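Lys-gingipain catalytic subunit (Porphyromonas gingivalis, PDB 4RBM) cleaves proteins after lysine as a secreted, calcium-binding cysteine endopeptidase and may act as a virulence factor in periodontal disease. Local coordinates at residues T171-M176 and G300-F305; W285-Y290 and N344-G349. All coordinates share one frame; numbering follows the deposited sequence.

Contact 1: T171-M176 and G300-F305. With NA (sodium ion), chain D.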
ATOM      1  N   THR A 171      21.785  -2.375  -0.696  1.00 11.11           N
ATOM      2  CA  THR A 171      20.314  -2.493  -0.755  1.00  9.88           C
ATOM      3  C   THR A 171      19.832  -2.519  -2.203  1.00 11.16           C
ATOM      4  O   THR A 171      19.105  -3.436  -2.609  1.00  8.91           O
ATOM      5  CB  THR A 171      19.629  -1.318   0.004  1.00 12.27           C
ATOM      6  OG1 THR A 171      20.061  -1.314   1.363  1.00 13.11           O
ATOM      7  CG2 THR A 171      18.115  -1.373  -0.078  1.00 11.11           C
ATOM      8  N   ILE A 172      20.225  -1.499  -2.988  1.00  7.64           N
ATOM      9  CA  ILE A 172      19.746  -1.408  -4.353  1.00  8.41           C
ATOM     10  C   ILE A 172      20.267  -2.564  -5.201  1.00  9.71           C
ATOM     11  O   ILE A 172      19.495  -3.102  -5.997  1.00 10.16           O
ATOM     12  CB  ILE A 172      20.093  -0.018  -4.971  1.00 11.86           C
ATOM     13  CG1 ILE A 172      19.406   1.150  -4.172  1.00 12.27           C
ATOM     14  CG2 ILE A 172      19.756   0.032  -6.479  1.00 13.84           C
ATOM     15  CD1 ILE A 172      17.868   0.983  -3.933  1.00 14.03           C
ATOM     16  N   LYS A 173      21.537  -2.980  -4.995  1.00  7.40           N
ATOM     17  CA  LYS A 173      22.129  -4.096  -5.758  1.00  6.61           C
ATOM     18  C   LYS A 173      21.386  -5.418  -5.439  1.00 10.32           C
ATOM     19  O   LYS A 173      21.213  -6.249  -6.334  1.00  9.30           O
ATOM     20  CB  LYS A 173      23.639  -4.232  -5.456  1.00  9.73           C
ATOM     21  CG  LYS A 173      24.481  -3.099  -6.087  1.00 10.52           C
ATOM     22  CD  LYS A 173      25.924  -3.197  -5.650  1.00 17.87           C
ATOM     23  CE  LYS A 173      26.768  -2.112  -6.287  1.00 20.85           C
ATOM     24  NZ  LYS A 173      28.199  -2.278  -5.935  1.00 23.20           N
ATOM     25  N   TYR A 174      20.954  -5.606  -4.178  1.00  8.18           N
ATOM     26  CA  TYR A 174      20.163  -6.787  -3.787  1.00  8.41           C
ATOM     27  C   TYR A 174      18.812  -6.777  -4.570  1.00 11.02           C
ATOM     28  O   TYR A 174      18.422  -7.789  -5.168  1.00 10.87           O
ATOM     29  CB  TYR A 174      19.926  -6.797  -2.254  1.00  8.93           C
ATOM     30  CG  TYR A 174      19.119  -7.979  -1.772  1.00  9.89           C
ATOM     31  CD1 TYR A 174      19.746  -9.106  -1.243  1.00 10.17           C
ATOM     32  CD2 TYR A 174      17.723  -7.951  -1.781  1.00  9.09           C
ATOM     33  CE1 TYR A 174      19.009 -10.199  -0.786  1.00 10.31           C
ATOM     34  CE2 TYR A 174      16.975  -9.046  -1.335  1.00 10.03           C
ATOM     35  CZ  TYR A 174      17.626 -10.161  -0.828  1.00 13.48           C
ATOM     36  OH  TYR A 174      16.902 -11.241  -0.369  1.00  9.88           O
ATOM     37  N   GLY A 175      18.119  -5.636  -4.562  1.00  8.38           N
ATOM     38  CA  GLY A 175      16.877  -5.495  -5.312  1.00  8.62           C
ATOM     39  C   GLY A 175      17.040  -5.862  -6.779  1.00 12.84           C
ATOM     40  O   GLY A 175      16.251  -6.640  -7.322  1.00 11.72           O
ATOM     41  N   MET A 176      18.096  -5.345  -7.419  1.00  9.60           N
ATOM     42  CA  MET A 176      18.373  -5.620  -8.834  1.00  9.92           C
ATOM     43  C   MET A 176      18.808  -7.064  -9.095  1.00 13.61           C
ATOM     44  O   MET A 176      18.373  -7.653 -10.095  1.00 12.51           O
ATOM     45  CB  MET A 176      19.423  -4.661  -9.375  1.00 11.52           C
ATOM     46  CG  MET A 176      18.938  -3.243  -9.344  1.00 11.95           C
ATOM     47  SD  MET A 176      20.019  -2.091 -10.190  1.00 14.74           S
ATOM     48  CE  MET A 176      21.538  -2.287  -9.211  1.00 12.82           C
ATOM     49  N   GLY A 300      28.499  -3.006   4.112  1.00 13.17           N
ATOM     50  CA  GLY A 300      29.557  -2.985   3.104  1.00 14.43           C
ATOM     51  C   GLY A 300      29.713  -4.275   2.320  1.00 17.93           C
ATOM     52  O   GLY A 300      30.674  -4.407   1.558  1.00 18.96           O
ATOM     53  N   VAL A 301      28.807  -5.261   2.523  1.00 13.47           N
ATOM     54  CA  VAL A 301      28.866  -6.552   1.812  1.00 12.92           C
ATOM     55  C   VAL A 301      27.526  -6.750   1.130  1.00 14.94           C
ATOM     56  O   VAL A 301      26.492  -6.773   1.803  1.00 12.80           O
ATOM     57  CB  VAL A 301      29.223  -7.769   2.719  1.00 16.09           C
ATOM     58  CG1 VAL A 301      29.219  -9.090   1.929  1.00 15.89           C
ATOM     59  CG2 VAL A 301      30.537  -7.568   3.488  1.00 16.32           C
ATOM     60  N   GLN A 302      27.543  -6.890  -0.200  1.00 11.71           N
ATOM     61  CA  GLN A 302      26.301  -7.127  -0.950  1.00 10.04           C
ATOM     62  C   GLN A 302      25.638  -8.402  -0.395  1.00 11.20           C
ATOM     63  O   GLN A 302      26.256  -9.466  -0.343  1.00  9.81           O
ATOM     64  CB  GLN A 302      26.593  -7.249  -2.451  1.00 11.07           C
ATOM     65  CG  GLN A 302      25.329  -7.133  -3.327  1.00 14.87           C
ATOM     66  CD  GLN A 302      25.640  -7.289  -4.794  1.00 21.46           C
ATOM     67  OE1 GLN A 302      26.668  -6.813  -5.298  1.00 15.44           O
ATOM     68  NE2 GLN A 302      24.777  -8.008  -5.492  1.00 10.80           N
ATOM     69  N   PRO A 303      24.417  -8.283   0.121  1.00  9.73           N
ATOM     70  CA  PRO A 303      23.796  -9.454   0.764  1.00  8.20           C
ATOM     71  C   PRO A 303      23.247 -10.470  -0.220  1.00 11.14           C
ATOM     72  O   PRO A 303      22.849 -10.102  -1.323  1.00 10.54           O
ATOM     73  CB  PRO A 303      22.669  -8.850   1.598  1.00  9.31           C
ATOM     74  CG  PRO A 303      22.328  -7.532   0.905  1.00 13.38           C
ATOM     75  CD  PRO A 303      23.584  -7.056   0.244  1.00 10.09           C
ATOM     76  N   THR A 304      23.195 -11.744   0.201  1.00  9.99           N
ATOM     77  CA  THR A 304      22.637 -12.815  -0.637  1.00 10.25           C
ATOM     78  C   THR A 304      21.215 -13.103  -0.202  1.00 12.01           C
ATOM     79  O   THR A 304      20.847 -12.841   0.955  1.00 10.59           O
ATOM     80  CB  THR A 304      23.459 -14.146  -0.563  1.00 12.69           C
ATOM     81  OG1 THR A 304      23.311 -14.714   0.738  1.00 13.42           O
ATOM     82  CG2 THR A 304      24.941 -13.987  -0.914  1.00 13.80           C
ATOM     83  N   PHE A 305      20.439 -13.709  -1.115  1.00  9.86           N
ATOM     84  CA  PHE A 305      19.081 -14.160  -0.855  1.00  9.72           C
ATOM     85  C   PHE A 305      19.110 -15.293   0.175  1.00 13.21           C
ATOM     86  O   PHE A 305      18.349 -15.267   1.124  1.00 12.84           O
ATOM     87  CB  PHE A 305      18.389 -14.637  -2.149  1.00 10.98           C
ATOM     88  CG  PHE A 305      17.039 -15.252  -1.865  1.00 11.99           C
ATOM     89  CD1 PHE A 305      15.940 -14.452  -1.563  1.00 14.03           C
ATOM     90  CD2 PHE A 305      16.878 -16.640  -1.839  1.00 15.94           C
ATOM     91  CE1 PHE A 305      14.705 -15.026  -1.233  1.00 16.18           C
ATOM     92  CE2 PHE A 305      15.638 -17.214  -1.519  1.00 18.46           C
ATOM     93  CZ  PHE A 305      14.561 -16.402  -1.226  1.00 16.34           C
TER
HETATM   94 NA    NA D 703      16.418 -11.427   2.164  1.00 10.71          NA
HETATM   95  O   HOH W   1      16.084 -13.825   1.918  1.00 10.11           O
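Y174 and P303 form the centre of a helix-on-loop packing in the caspase-like (clan CD) catalytic domain, where helix 163-178 is flanked by the loop between helices 285-293 and 312-317. The case illustrates how one aromatic residue can serve both apolar packing and metal binding. Its apolar part is small: CD1 of Y174 lies 3.7 Å from CG of P303, which also touches Y289 and V293 of helix 285-293. Beside it, Q302 crosses K173 at about a right angle, its OE1 3.7 Å from CD of K173, while the extended lysine chain carries its amine away from the loop.

Polar backbone atoms line the rim of the tyrosine ring. The carbonyl O of P303 comes to 3.3 Å from CD1 of Y174, near the ring plane, and the carbonyl O of T304 follows along the same edge beside CE1. With CG anti to the backbone N (chi1 180°), the phenol passes obliquely by P303 until its OH meets the edge of the F305 ring, 3.6 Å from CD1 of F305.

Metal coordination completes the set. V293, T308, S309 and D314 share a sodium ion with Y174, whose OH binds it at 2.6 Å; a water bound to the sodium at 2.4 Å also donates a hydrogen bond to the carbonyl O of F305.

Contact 2: W285-Y290 and N344-G349. With CKC ((3S)-3,7-diaminoheptan-2-one), chain R.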
ATOM      1  N   TRP A 285      20.090   3.852   9.315  1.00 12.40           N
ATOM      2  CA  TRP A 285      20.775   3.105   8.247  1.00 13.14           C
ATOM      3  C   TRP A 285      20.721   1.589   8.448  1.00 14.45           C
ATOM      4  O   TRP A 285      20.389   0.861   7.500  1.00 12.89           O
ATOM      5  CB  TRP A 285      22.227   3.546   8.139  1.00 12.32           C
ATOM      6  CG  TRP A 285      22.393   4.931   7.599  1.00 13.44           C
ATOM      7  CD1 TRP A 285      22.719   6.053   8.307  1.00 16.09           C
ATOM      8  CD2 TRP A 285      22.295   5.340   6.220  1.00 13.84           C
ATOM      9  NE1 TRP A 285      22.822   7.138   7.458  1.00 15.51           N
ATOM     10  CE2 TRP A 285      22.569   6.728   6.172  1.00 17.11           C
ATOM     11  CE3 TRP A 285      22.033   4.658   5.011  1.00 14.28           C
ATOM     12  CZ2 TRP A 285      22.650   7.438   4.959  1.00 16.14           C
ATOM     13  CZ3 TRP A 285      22.078   5.371   3.814  1.00 15.11           C
ATOM     14  CH2 TRP A 285      22.390   6.740   3.795  1.00 15.87           C
ATOM     15  N   GLY A 286      20.998   1.144   9.669  1.00 12.12           N
ATOM     16  CA  GLY A 286      20.942  -0.265  10.031  1.00 12.37           C
ATOM     17  C   GLY A 286      19.569  -0.873   9.821  1.00 14.25           C
ATOM     18  O   GLY A 286      19.421  -1.815   9.037  1.00 12.23           O
ATOM     19  N   GLU A 287      18.537  -0.342  10.501  1.00 10.86           N
ATOM     20  CA  GLU A 287      17.208  -0.938  10.339  1.00 10.34           C
ATOM     21  C   GLU A 287      16.675  -0.813   8.904  1.00 11.87           C
ATOM     22  O   GLU A 287      16.009  -1.728   8.448  1.00 11.14           O
ATOM     23  CB  GLU A 287      16.197  -0.329  11.316  1.00 12.30           C
ATOM     24  CG  GLU A 287      16.194  -1.003  12.683  1.00 15.37           C
ATOM     25  CD  GLU A 287      17.249  -0.528  13.670  1.00 26.79           C
ATOM     26  OE1 GLU A 287      18.229   0.132  13.254  1.00 16.99           O
ATOM     27  OE2 GLU A 287      17.082  -0.814  14.877  1.00 19.18           O
ATOM     28  N   ASP A 288      16.950   0.318   8.196  1.00  9.01           N
ATOM     29  CA  ASP A 288      16.463   0.464   6.816  1.00  9.01           C
ATOM     30  C   ASP A 288      17.058  -0.614   5.895  1.00 11.17           C
ATOM     31  O   ASP A 288      16.390  -1.077   4.967  1.00 11.66           O
ATOM     32  CB  ASP A 288      16.795   1.861   6.256  1.00 10.77           C
ATOM     33  CG  ASP A 288      15.722   2.919   6.515  1.00 11.48           C
ATOM     34  OD1 ASP A 288      14.748   2.621   7.239  1.00 13.01           O
ATOM     35  OD2 ASP A 288      15.890   4.041   6.049  1.00 12.80           O
ATOM     36  N   TYR A 289      18.320  -0.988   6.150  1.00  8.61           N
ATOM     37  CA  TYR A 289      19.025  -2.000   5.358  1.00  9.14           C
ATOM     38  C   TYR A 289      18.273  -3.323   5.488  1.00 11.81           C
ATOM     39  O   TYR A 289      17.891  -3.893   4.465  1.00 11.73           O
ATOM     40  CB  TYR A 289      20.471  -2.121   5.881  1.00  8.70           C
ATOM     41  CG  TYR A 289      21.432  -3.031   5.137  1.00  9.76           C
ATOM     42  CD1 TYR A 289      21.302  -3.254   3.762  1.00 11.00           C
ATOM     43  CD2 TYR A 289      22.553  -3.553   5.778  1.00  9.88           C
ATOM     44  CE1 TYR A 289      22.249  -4.018   3.057  1.00  9.10           C
ATOM     45  CE2 TYR A 289      23.501  -4.306   5.086  1.00 10.37           C
ATOM     46  CZ  TYR A 289      23.345  -4.536   3.725  1.00 13.10           C
ATOM     47  OH  TYR A 289      24.303  -5.285   3.072  1.00 12.88           O
ATOM     48  N   TYR A 290      17.951  -3.731   6.735  1.00  8.22           N
ATOM     49  CA  TYR A 290      17.210  -4.990   6.951  1.00  8.60           C
ATOM     50  C   TYR A 290      15.797  -4.866   6.407  1.00 11.87           C
ATOM     51  O   TYR A 290      15.279  -5.814   5.836  1.00 11.63           O
ATOM     52  CB  TYR A 290      17.166  -5.376   8.427  1.00  9.79           C
ATOM     53  CG  TYR A 290      18.512  -5.275   9.117  1.00  9.08           C
ATOM     54  CD1 TYR A 290      19.635  -5.931   8.603  1.00 11.49           C
ATOM     55  CD2 TYR A 290      18.644  -4.604  10.328  1.00  9.76           C
ATOM     56  CE1 TYR A 290      20.868  -5.864   9.252  1.00 11.68           C
ATOM     57  CE2 TYR A 290      19.858  -4.563  11.005  1.00 10.72           C
ATOM     58  CZ  TYR A 290      20.974  -5.170  10.450  1.00 12.36           C
ATOM     59  OH  TYR A 290      22.187  -5.100  11.093  1.00 14.45           O
ATOM     60  N   ASN A 344      21.354  -8.936  15.439  1.00 11.30           N
ATOM     61  CA  ASN A 344      22.126  -8.172  14.437  1.00  9.63           C
ATOM     62  C   ASN A 344      22.396  -6.775  14.999  1.00 13.50           C
ATOM     63  O   ASN A 344      21.722  -6.357  15.960  1.00 12.40           O
ATOM     64  CB  ASN A 344      21.370  -8.029  13.102  1.00  9.15           C
ATOM     65  CG  ASN A 344      21.073  -9.286  12.308  1.00 17.98           C
ATOM     66  OD1 ASN A 344      20.211  -9.264  11.452  1.00 14.40           O
ATOM     67  ND2 ASN A 344      21.801 -10.382  12.515  1.00 13.99           N
ATOM     68  N   ILE A 345      23.328  -6.033  14.397  1.00 11.76           N
ATOM     69  CA  ILE A 345      23.556  -4.632  14.783  1.00 11.91           C
ATOM     70  C   ILE A 345      22.263  -3.850  14.534  1.00 16.19           C
ATOM     71  O   ILE A 345      21.736  -3.893  13.422  1.00 18.47           O
ATOM     72  CB  ILE A 345      24.712  -4.010  13.963  1.00 14.42           C
ATOM     73  CG1 ILE A 345      26.038  -4.725  14.260  1.00 16.00           C
ATOM     74  CG2 ILE A 345      24.813  -2.461  14.223  1.00 15.51           C
ATOM     75  CD1 ILE A 345      27.155  -4.474  13.218  1.00 23.19           C
ATOM     76  N   THR A 346      21.758  -3.167  15.539  1.00 12.85           N
ATOM     77  CA  THR A 346      20.547  -2.349  15.412  1.00 13.48           C
ATOM     78  C   THR A 346      20.884  -0.957  15.929  1.00 17.24           C
ATOM     79  O   THR A 346      21.740  -0.811  16.802  1.00 16.57           O
ATOM     80  CB  THR A 346      19.329  -2.972  16.123  1.00 18.94           C
ATOM     81  OG1 THR A 346      19.614  -3.138  17.507  1.00 20.46           O
ATOM     82  CG2 THR A 346      18.874  -4.286  15.484  1.00 18.36           C
ATOM     83  N   HIS A 347      20.248   0.056  15.365  1.00 13.58           N
ATOM     84  CA  HIS A 347      20.524   1.455  15.698  1.00 13.38           C
ATOM     85  C   HIS A 347      19.384   2.115  16.482  1.00 16.84           C
ATOM     86  O   HIS A 347      19.619   3.153  17.112  1.00 15.20           O
ATOM     87  CB  HIS A 347      20.798   2.244  14.395  1.00 13.77           C
ATOM     88  CG  HIS A 347      22.063   1.825  13.682  1.00 16.78           C
ATOM     89  ND1 HIS A 347      22.219   2.002  12.318  1.00 18.00           N
ATOM     90  CD2 HIS A 347      23.185   1.245  14.174  1.00 18.86           C
ATOM     91  CE1 HIS A 347      23.415   1.509  12.026  1.00 17.31           C
ATOM     92  NE2 HIS A 347      24.029   1.045  13.110  1.00 18.35           N
ATOM     93  N   ILE A 348      18.169   1.518  16.497  1.00 12.50           N
ATOM     94  CA  ILE A 348      17.081   2.206  17.226  1.00 11.76           C
ATOM     95  C   ILE A 348      16.009   1.266  17.852  1.00 18.25           C
ATOM     96  O   ILE A 348      15.454   1.603  18.888  1.00 19.44           O
ATOM     97  CB  ILE A 348      16.427   3.251  16.263  1.00 13.93           C
ATOM     98  CG1 ILE A 348      15.486   4.227  17.013  1.00 13.96           C
ATOM     99  CG2 ILE A 348      15.719   2.578  15.040  1.00 13.29           C
ATOM    100  CD1 ILE A 348      16.183   5.164  18.053  1.00 14.62           C
ATOM    101  N   GLY A 349      15.694   0.149  17.226  1.00 15.92           N
ATOM    102  CA  GLY A 349      14.712  -0.756  17.818  1.00 15.38           C
ATOM    103  C   GLY A 349      13.441  -0.924  17.024  1.00 16.65           C
ATOM    104  O   GLY A 349      13.034  -0.020  16.284  1.00 13.22           O
TER
HETATM  105  CAK CKC R 717      17.425  10.801   7.057  1.00 27.98           C
HETATM  106  C   CKC R 717      18.921  10.814   7.076  1.00 37.69           C
HETATM  107  O   CKC R 717      19.498  11.872   6.872  1.00 41.84           O
HETATM  108  CA  CKC R 717      19.668   9.653   7.747  1.00 39.87           C
HETATM  109  N   CKC R 717      19.660  10.189   9.082  1.00 43.78           N
HETATM  110  CAL CKC R 717      19.015   8.249   7.769  1.00 36.55           C
HETATM  111  CAH CKC R 717      18.976   7.645   6.378  1.00 30.98           C
HETATM  112  CAG CKC R 717      18.717   6.138   6.397  1.00 23.46           C
HETATM  113  CAI CKC R 717      18.650   5.786   4.914  1.00 19.36           C
HETATM  114  NAM CKC R 717      18.219   4.404   4.616  1.00 16.10           N
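N344 opens the contact with Y290: its CB lies 3.6 Å from the phenol OH, and its OD1, which accepts a hydrogen bond from N296 N, sits over one face of the tyrosine ring, toward the rim, with amide and ring planes 42° apart. The carbonyl O of G286 lies over the opposite face, also toward the rim. At I345 the Y290 hydroxyl donates to the carbonyl O at 2.7 Å, in the carbonyl plane and on a lone pair.

T346 brings its CB to 3.4 Å from OE2 of E287. H347 N donates to OE1 of E287 at 2.9 Å on the syn side, while ND1 of the imidazole lies 3.0 Å from G286 N. The next two amides share the other oxygen: I348 N meets OE2 of E287 on the syn side, and G349 N comes from above the carboxylate plane, both from the same face. Three N-H groups thus fix the rotation of a buried acid, whose chain bends at chi2 (83°). G349 is the N-cap residue of helix 350-356.

On helix 285-293, the indole of W285 spreads one face over the aliphatic chain of the bound lysine-like ligand, and OD2 of D288 accepts a hydrogen bond from the ligand amine NAM at 2.8 Å. S283 OG also bonds to OD2, and the Y353 and Y357 hydroxyls to OD1, positioning the carboxylate. With the W285 side chain about 4 Å from that of H216, the probable proton donor, and about 7 Å from that of the nucleophile C249, this is consistent with the lysine-selective S1 pocket.

Overall arrangement
After the N-terminal four-stranded sheet and strand 152-157 comes helix 163-178, and the chain then runs through strands 188-192, 210-214, 242-247 and 273-279, past H216 and C249, to helix 285-293. The loop that follows returns at 300-305 to close contact 1 across 123 intervening residues. After helices 312-317 and 325-341, the chain reaches 344-349 and closes contact 2, a shorter excursion of 53 residues. The two closures cross, since segment 285-290 precedes 300-305 while its own partner comes later. Helix 285-293, which carries W285 and D288 beside the ligand, is shared: its Y289 packs on T171, V301 and P303 of contact 1, joining it to helix 163-178 as well as to the entry of helix 350-356.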